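Local coordinates for glycine betaine/carnitine/choline ABC transporter%2C ATP-binding protein%2C putative (Staphylococcus aureus, PDB 5IIP) that probably serves as the ATP-binding subunit of the osmolyte uptake system OpuC, which c-di-AMP inhibits, and carries a tandem CBS pair that probably regulates it, at residues Gly39-Ala51 with Gln135-Val147. Numbering follows the deposited sequence.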
ATOM      1  N   GLY D  39      14.183   7.389  15.300  1.00 64.79           N
ATOM      2  CA  GLY D  39      14.487   8.153  16.490  1.00 66.65           C
ATOM      3  C   GLY D  39      13.416   9.155  16.866  1.00 70.29           C
ATOM      4  O   GLY D  39      13.402   9.676  17.953  1.00 69.25           O
ATOM      5  N   VAL D  40      12.513   9.422  15.934  1.00 71.97           N
ATOM      6  CA  VAL D  40      11.381  10.318  16.140  1.00 64.71           C
ATOM      7  C   VAL D  40      10.029   9.581  16.147  1.00 66.70           C
ATOM      8  O   VAL D  40       8.963  10.176  16.176  1.00 64.11           O
ATOM      9  N   MET D  41      10.124   8.280  16.086  1.00 66.54           N
ATOM     10  CA  MET D  41       8.990   7.395  16.040  1.00 59.16           C
ATOM     11  C   MET D  41       8.312   7.155  17.352  1.00 60.57           C
ATOM     12  O   MET D  41       8.822   7.479  18.398  1.00 65.90           O
ATOM     13  CB  MET D  41       9.423   6.053  15.506  1.00 59.24           C
ATOM     14  CG  MET D  41      10.207   5.219  16.486  1.00 56.17           C
ATOM     15  SD  MET D  41      11.197   3.956  15.746  1.00 64.34           S
ATOM     16  CE  MET D  41      11.749   3.116  17.205  1.00 55.90           C
ATOM     17  N   ILE D  42       7.160   6.536  17.264  1.00 55.40           N
ATOM     18  CA  ILE D  42       6.389   6.193  18.407  1.00 55.34           C
ATOM     19  C   ILE D  42       5.993   4.745  18.322  1.00 56.36           C
ATOM     20  O   ILE D  42       6.107   4.144  17.302  1.00 54.95           O
ATOM     21  CB  ILE D  42       5.154   7.033  18.476  1.00 53.46           C
ATOM     22  CG1 ILE D  42       4.420   6.934  17.187  1.00 51.16           C
ATOM     23  CG2 ILE D  42       5.542   8.452  18.731  1.00 55.95           C
ATOM     24  CD1 ILE D  42       2.980   7.265  17.327  1.00 52.07           C
ATOM     25  N   LYS D  43       5.530   4.189  19.414  1.00 55.79           N
ATOM     26  CA  LYS D  43       5.128   2.810  19.431  1.00 54.25           C
ATOM     27  C   LYS D  43       3.844   2.513  18.691  1.00 56.14           C
ATOM     28  O   LYS D  43       2.875   3.237  18.786  1.00 54.21           O
ATOM     29  CB  LYS D  43       5.005   2.313  20.857  1.00 57.18           C
ATOM     30  CG  LYS D  43       6.274   1.734  21.381  1.00 60.11           C
ATOM     31  CD  LYS D  43       6.048   1.163  22.742  1.00 63.10           C
ATOM     32  CE  LYS D  43       4.944   0.148  22.736  1.00 63.86           C
ATOM     33  NZ  LYS D  43       5.362  -1.066  23.467  1.00 68.85           N
ATOM     34  N   PRO D  44       3.814   1.412  17.965  1.00 49.02           N
ATOM     35  CA  PRO D  44       2.622   1.027  17.231  1.00 47.47           C
ATOM     36  C   PRO D  44       1.684   0.117  17.961  1.00 47.75           C
ATOM     37  O   PRO D  44       2.064  -0.576  18.850  1.00 48.98           O
ATOM     38  CB  PRO D  44       3.178   0.310  16.019  1.00 46.67           C
ATOM     39  CG  PRO D  44       4.587   0.058  16.288  1.00 50.43           C
ATOM     40  CD  PRO D  44       4.954   0.579  17.615  1.00 51.50           C
ATOM     41  N   ILE D  45       0.447   0.131  17.528  1.00 52.77           N
ATOM     42  CA  ILE D  45      -0.596  -0.697  18.066  1.00 48.07           C
ATOM     43  C   ILE D  45      -0.708  -1.875  17.150  1.00 51.19           C
ATOM     44  O   ILE D  45      -0.805  -1.718  15.959  1.00 47.56           O
ATOM     45  CB  ILE D  45      -1.923   0.036  18.065  1.00 55.12           C
ATOM     46  CG1 ILE D  45      -1.793   1.316  18.855  1.00 59.55           C
ATOM     47  CG2 ILE D  45      -3.018  -0.838  18.622  1.00 54.19           C
ATOM     48  CD1 ILE D  45      -1.660   1.108  20.337  1.00 60.83           C
ATOM     49  N   THR D  46      -0.695  -3.067  17.706  1.00 48.64           N
ATOM     50  CA  THR D  46      -0.701  -4.239  16.901  1.00 42.56           C
ATOM     51  C   THR D  46      -1.727  -5.222  17.262  1.00 41.96           C
ATOM     52  O   THR D  46      -2.401  -5.082  18.239  1.00 39.59           O
ATOM     53  CB  THR D  46       0.637  -4.955  16.982  1.00 44.71           C
ATOM     54  OG1 THR D  46       0.883  -5.373  18.311  1.00 52.50           O
ATOM     55  CG2 THR D  46       1.703  -4.074  16.598  1.00 47.82           C
ATOM     56  N   ILE D  47      -1.827  -6.209  16.399  1.00 39.12           N
ATOM     57  CA  ILE D  47      -2.712  -7.320  16.573  1.00 42.88           C
ATOM     58  C   ILE D  47      -2.032  -8.542  16.021  1.00 43.08           C
ATOM     59  O   ILE D  47      -1.377  -8.459  15.027  1.00 35.07           O
ATOM     60  CB  ILE D  47      -4.069  -7.107  15.904  1.00 41.27           C
ATOM     61  CG1 ILE D  47      -5.063  -8.082  16.468  1.00 42.78           C
ATOM     62  CG2 ILE D  47      -4.007  -7.276  14.414  1.00 36.51           C
ATOM     63  CD1 ILE D  47      -6.455  -7.908  15.973  1.00 41.40           C
ATOM     64  N   GLN D  48      -2.197  -9.667  16.673  1.00 35.38           N
ATOM     65  CA  GLN D  48      -1.598 -10.881  16.206  1.00 41.47           C
ATOM     66  C   GLN D  48      -2.370 -11.385  15.026  1.00 40.14           C
ATOM     67  O   GLN D  48      -3.518 -11.112  14.891  1.00 41.41           O
ATOM     68  CB  GLN D  48      -1.485 -11.885  17.321  1.00 42.93           C
ATOM     69  CG  GLN D  48      -0.673 -11.384  18.465  1.00 38.64           C
ATOM     70  CD  GLN D  48       0.796 -11.566  18.284  1.00 42.47           C
ATOM     71  OE1 GLN D  48       1.239 -12.550  17.774  1.00 46.56           O
ATOM     72  NE2 GLN D  48       1.548 -10.636  18.750  1.00 41.01           N
ATOM     73  N   ALA D  49      -1.715 -12.121  14.164  1.00 39.13           N
ATOM     74  CA  ALA D  49      -2.313 -12.645  12.945  1.00 43.96           C
ATOM     75  C   ALA D  49      -3.447 -13.620  13.107  1.00 42.72           C
ATOM     76  O   ALA D  49      -4.289 -13.720  12.271  1.00 42.69           O
ATOM     77  CB  ALA D  49      -1.254 -13.246  12.065  1.00 44.35           C
ATOM     78  N   GLU D  50      -3.439 -14.351  14.192  1.00 40.04           N
ATOM     79  CA  GLU D  50      -4.446 -15.340  14.446  1.00 42.27           C
ATOM     80  C   GLU D  50      -5.735 -14.781  14.950  1.00 43.08           C
ATOM     81  O   GLU D  50      -6.721 -15.462  15.000  1.00 42.13           O
ATOM     82  CB  GLU D  50      -3.921 -16.354  15.417  1.00 44.78           C
ATOM     83  CG  GLU D  50      -2.633 -16.991  14.969  1.00 42.65           C
ATOM     84  CD  GLU D  50      -1.424 -16.165  15.292  1.00 46.86           C
ATOM     85  OE1 GLU D  50      -1.577 -15.085  15.844  1.00 50.60           O
ATOM     86  OE2 GLU D  50      -0.315 -16.595  15.000  1.00 53.63           O
ATOM     87  N   ALA D  51      -5.714 -13.523  15.311  1.00 43.27           N
ATOM     88  CA  ALA D  51      -6.869 -12.863  15.842  1.00 37.43           C
ATOM     89  C   ALA D  51      -7.909 -12.569  14.796  1.00 40.66           C
ATOM     90  O   ALA D  51      -7.695 -12.772  13.639  1.00 37.94           O
ATOM     91  CB  ALA D  51      -6.474 -11.638  16.584  1.00 37.27           C
ATOM     92  N   GLN D 135      12.853  -7.365   9.361  1.00 64.79           N
ATOM     93  CA  GLN D 135      11.483  -7.121   8.988  1.00 59.40           C
ATOM     94  C   GLN D 135      10.583  -7.140  10.177  1.00 53.51           C
ATOM     95  O   GLN D 135       9.436  -7.443  10.066  1.00 48.89           O
ATOM     96  N   ARG D 136      11.139  -6.769  11.312  1.00 56.11           N
ATOM     97  CA  ARG D 136      10.438  -6.739  12.568  1.00 54.95           C
ATOM     98  C   ARG D 136       9.987  -5.334  12.912  1.00 52.58           C
ATOM     99  O   ARG D 136      10.754  -4.409  12.865  1.00 50.44           O
ATOM    100  CB  ARG D 136      11.339  -7.301  13.648  1.00 52.65           C
ATOM    101  CG  ARG D 136      11.604  -8.769  13.482  1.00 56.85           C
ATOM    102  N   LEU D 137       8.722  -5.211  13.267  1.00 47.83           N
ATOM    103  CA  LEU D 137       8.122  -3.929  13.577  1.00 50.01           C
ATOM    104  C   LEU D 137       8.527  -3.398  14.910  1.00 50.45           C
ATOM    105  O   LEU D 137       8.230  -3.968  15.928  1.00 59.89           O
ATOM    106  CB  LEU D 137       6.607  -4.068  13.562  1.00 44.10           C
ATOM    107  CG  LEU D 137       5.772  -2.927  14.053  1.00 43.98           C
ATOM    108  CD1 LEU D 137       5.797  -1.763  13.110  1.00 46.71           C
ATOM    109  CD2 LEU D 137       4.369  -3.384  14.211  1.00 47.56           C
ATOM    110  N   VAL D 138       9.236  -2.294  14.895  1.00 49.25           N
ATOM    111  CA  VAL D 138       9.695  -1.711  16.113  1.00 52.81           C
ATOM    112  C   VAL D 138       9.137  -0.325  16.384  1.00 50.94           C
ATOM    113  O   VAL D 138       9.143   0.127  17.499  1.00 51.26           O
ATOM    114  CB  VAL D 138      11.190  -1.629  16.051  1.00 54.22           C
ATOM    115  CG1 VAL D 138      11.579  -0.809  14.864  1.00 54.40           C
ATOM    116  CG2 VAL D 138      11.737  -1.035  17.313  1.00 59.06           C
ATOM    117  N   GLY D 139       8.669   0.342  15.357  1.00 47.02           N
ATOM    118  CA  GLY D 139       8.148   1.668  15.515  1.00 51.87           C
ATOM    119  C   GLY D 139       7.243   2.185  14.435  1.00 48.98           C
ATOM    120  O   GLY D 139       7.051   1.564  13.438  1.00 45.82           O
ATOM    121  N   LEU D 140       6.693   3.358  14.661  1.00 50.83           N
ATOM    122  CA  LEU D 140       5.826   3.997  13.703  1.00 49.46           C
ATOM    123  C   LEU D 140       6.038   5.480  13.521  1.00 52.05           C
ATOM    124  O   LEU D 140       6.174   6.216  14.477  1.00 51.66           O
ATOM    125  CB  LEU D 140       4.381   3.805  14.123  1.00 47.06           C
ATOM    126  CG  LEU D 140       3.360   4.448  13.217  1.00 48.45           C
ATOM    127  CD1 LEU D 140       3.335   3.668  11.942  1.00 49.25           C
ATOM    128  CD2 LEU D 140       1.994   4.472  13.841  1.00 47.48           C
ATOM    129  N   ILE D 141       6.034   5.930  12.281  1.00 50.32           N
ATOM    130  CA  ILE D 141       6.118   7.338  12.026  1.00 49.91           C
ATOM    131  C   ILE D 141       4.904   7.752  11.237  1.00 41.35           C
ATOM    132  O   ILE D 141       4.612   7.205  10.241  1.00 44.26           O
ATOM    133  CB  ILE D 141       7.413   7.735  11.335  1.00 50.18           C
ATOM    134  CG1 ILE D 141       7.421   7.287   9.922  1.00 51.86           C
ATOM    135  CG2 ILE D 141       8.585   7.128  12.054  1.00 52.55           C
ATOM    136  CD1 ILE D 141       8.749   7.503   9.243  1.00 58.08           C
ATOM    137  N   THR D 142       4.183   8.725  11.717  1.00 43.39           N
ATOM    138  CA  THR D 142       3.005   9.186  11.033  1.00 49.50           C
ATOM    139  C   THR D 142       3.300  10.384  10.174  1.00 46.04           C
ATOM    140  O   THR D 142       4.231  11.089  10.413  1.00 47.47           O
ATOM    141  CB  THR D 142       1.910   9.576  12.026  1.00 45.93           C
ATOM    142  OG1 THR D 142       2.327  10.690  12.780  1.00 44.28           O
ATOM    143  CG2 THR D 142       1.637   8.471  12.966  1.00 47.22           C
ATOM    144  N   ARG D 143       2.497  10.602   9.166  1.00 47.67           N
ATOM    145  CA  ARG D 143       2.667  11.742   8.319  1.00 43.79           C
ATOM    146  C   ARG D 143       2.436  13.005   9.116  1.00 42.08           C
ATOM    147  O   ARG D 143       3.052  14.005   8.893  1.00 47.28           O
ATOM    148  CB  ARG D 143       1.747  11.680   7.132  1.00 45.50           C
ATOM    149  CG  ARG D 143       2.053  12.728   6.093  1.00 47.44           C
ATOM    150  CD  ARG D 143       1.162  12.626   4.895  1.00 47.96           C
ATOM    151  NE  ARG D 143       1.418  13.672   3.956  1.00 44.85           N
ATOM    152  CZ  ARG D 143       1.062  14.912   4.150  1.00 43.15           C
ATOM    153  NH1 ARG D 143       0.446  15.267   5.233  1.00 37.66           N
ATOM    154  NH2 ARG D 143       1.344  15.793   3.257  1.00 46.14           N
ATOM    155  N   ALA D 144       1.520  12.943  10.059  1.00 49.23           N
ATOM    156  CA  ALA D 144       1.186  14.087  10.873  1.00 45.64           C
ATOM    157  C   ALA D 144       2.325  14.526  11.695  1.00 47.26           C
ATOM    158  O   ALA D 144       2.534  15.687  11.890  1.00 49.44           O
ATOM    159  CB  ALA D 144       0.003  13.802  11.747  1.00 47.11           C
ATOM    160  N   ASN D 145       3.054  13.580  12.214  1.00 47.12           N
ATOM    161  CA  ASN D 145       4.211  13.892  13.010  1.00 47.09           C
ATOM    162  C   ASN D 145       5.349  14.545  12.257  1.00 42.47           C
ATOM    163  O   ASN D 145       6.030  15.369  12.779  1.00 43.42           O
ATOM    164  CB  ASN D 145       4.686  12.660  13.737  1.00 50.54           C
ATOM    165  CG  ASN D 145       3.783  12.296  14.848  1.00 45.59           C
ATOM    166  OD1 ASN D 145       3.123  13.137  15.403  1.00 51.69           O
ATOM    167  ND2 ASN D 145       3.741  11.043  15.166  1.00 51.27           N
ATOM    168  N   VAL D 146       5.562  14.124  11.032  1.00 46.10           N
ATOM    169  CA  VAL D 146       6.608  14.662  10.194  1.00 45.03           C
ATOM    170  C   VAL D 146       6.335  16.116   9.899  1.00 48.55           C
ATOM    171  O   VAL D 146       7.226  16.904   9.885  1.00 46.23           O
ATOM    172  CB  VAL D 146       6.768  13.845   8.922  1.00 45.81           C
ATOM    173  CG1 VAL D 146       7.712  14.512   7.958  1.00 44.97           C
ATOM    174  CG2 VAL D 146       7.242  12.465   9.256  1.00 36.26           C
ATOM    175  N   VAL D 147       5.084  16.454   9.651  1.00 49.56           N
ATOM    176  CA  VAL D 147       4.695  17.813   9.391  1.00 41.44           C
ATOM    177  C   VAL D 147       4.923  18.676  10.597  1.00 46.15           C
ATOM    178  O   VAL D 147       5.429  19.747  10.489  1.00 47.97           O
ATOM    179  CB  VAL D 147       3.214  17.896   9.003  1.00 47.45           C
ATOM    180  CG1 VAL D 147       2.770  19.313   8.833  1.00 48.25           C
ATOM    181  CG2 VAL D 147       2.917  17.135   7.746  1.00 44.61           C
TER
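Met41 and Ile42 lie against strand 137-142, at the edge of its sheet within the chain, where the start of the first CBS motif reaches the second. The arrangement is that of a CBS pair, or Bateman module: the chain start pairs with the sheet of the other repeat before entering its own as strand 46-48. Met41 CB sits 3.7 Å from Ile141 CG2. Beyond CG the Met41 chain is extended (chi2 -159°, chi3 -173°), which carries SD past Gly139 CA at 3.8 Å and CE to Val138. The Met41 and Val138 side chains cross at about a right angle. Val138 and Gly139 form a classic beta bulge opposite Val130 of strand 127-131. Ile42 makes a single antiparallel, hydrogen-bonded bridge with Leu140. Ile42 N donates to Leu140 O at 3.0 Å in a nearly straight bond, 168° at the hydrogen. Leu140 N returns a bond to Ile42 O at 2.8 Å, more bent at its hydrogen. The Ile42 side chain lies by the carbonyl of Leu140, with CG1 3.3 Å from Leu140 O. Pro44 comes next, its CB directed toward strand 137-142. Its CG packs on Leu137 CD1 at 3.9 Å, and its CB faces Leu140 CB. Leu140 also touches Phe69 of strand 67-71, so this patch joins the two three-stranded sheets. Ile45 and Ile47 bond through their backbones to strand 67-71, and their side chains pack on helix 53-63. Thr46 closes the contact. Its methyl meets Leu137 tip to tip, with Thr46 CG2 3.6 Å from Leu137 CD2.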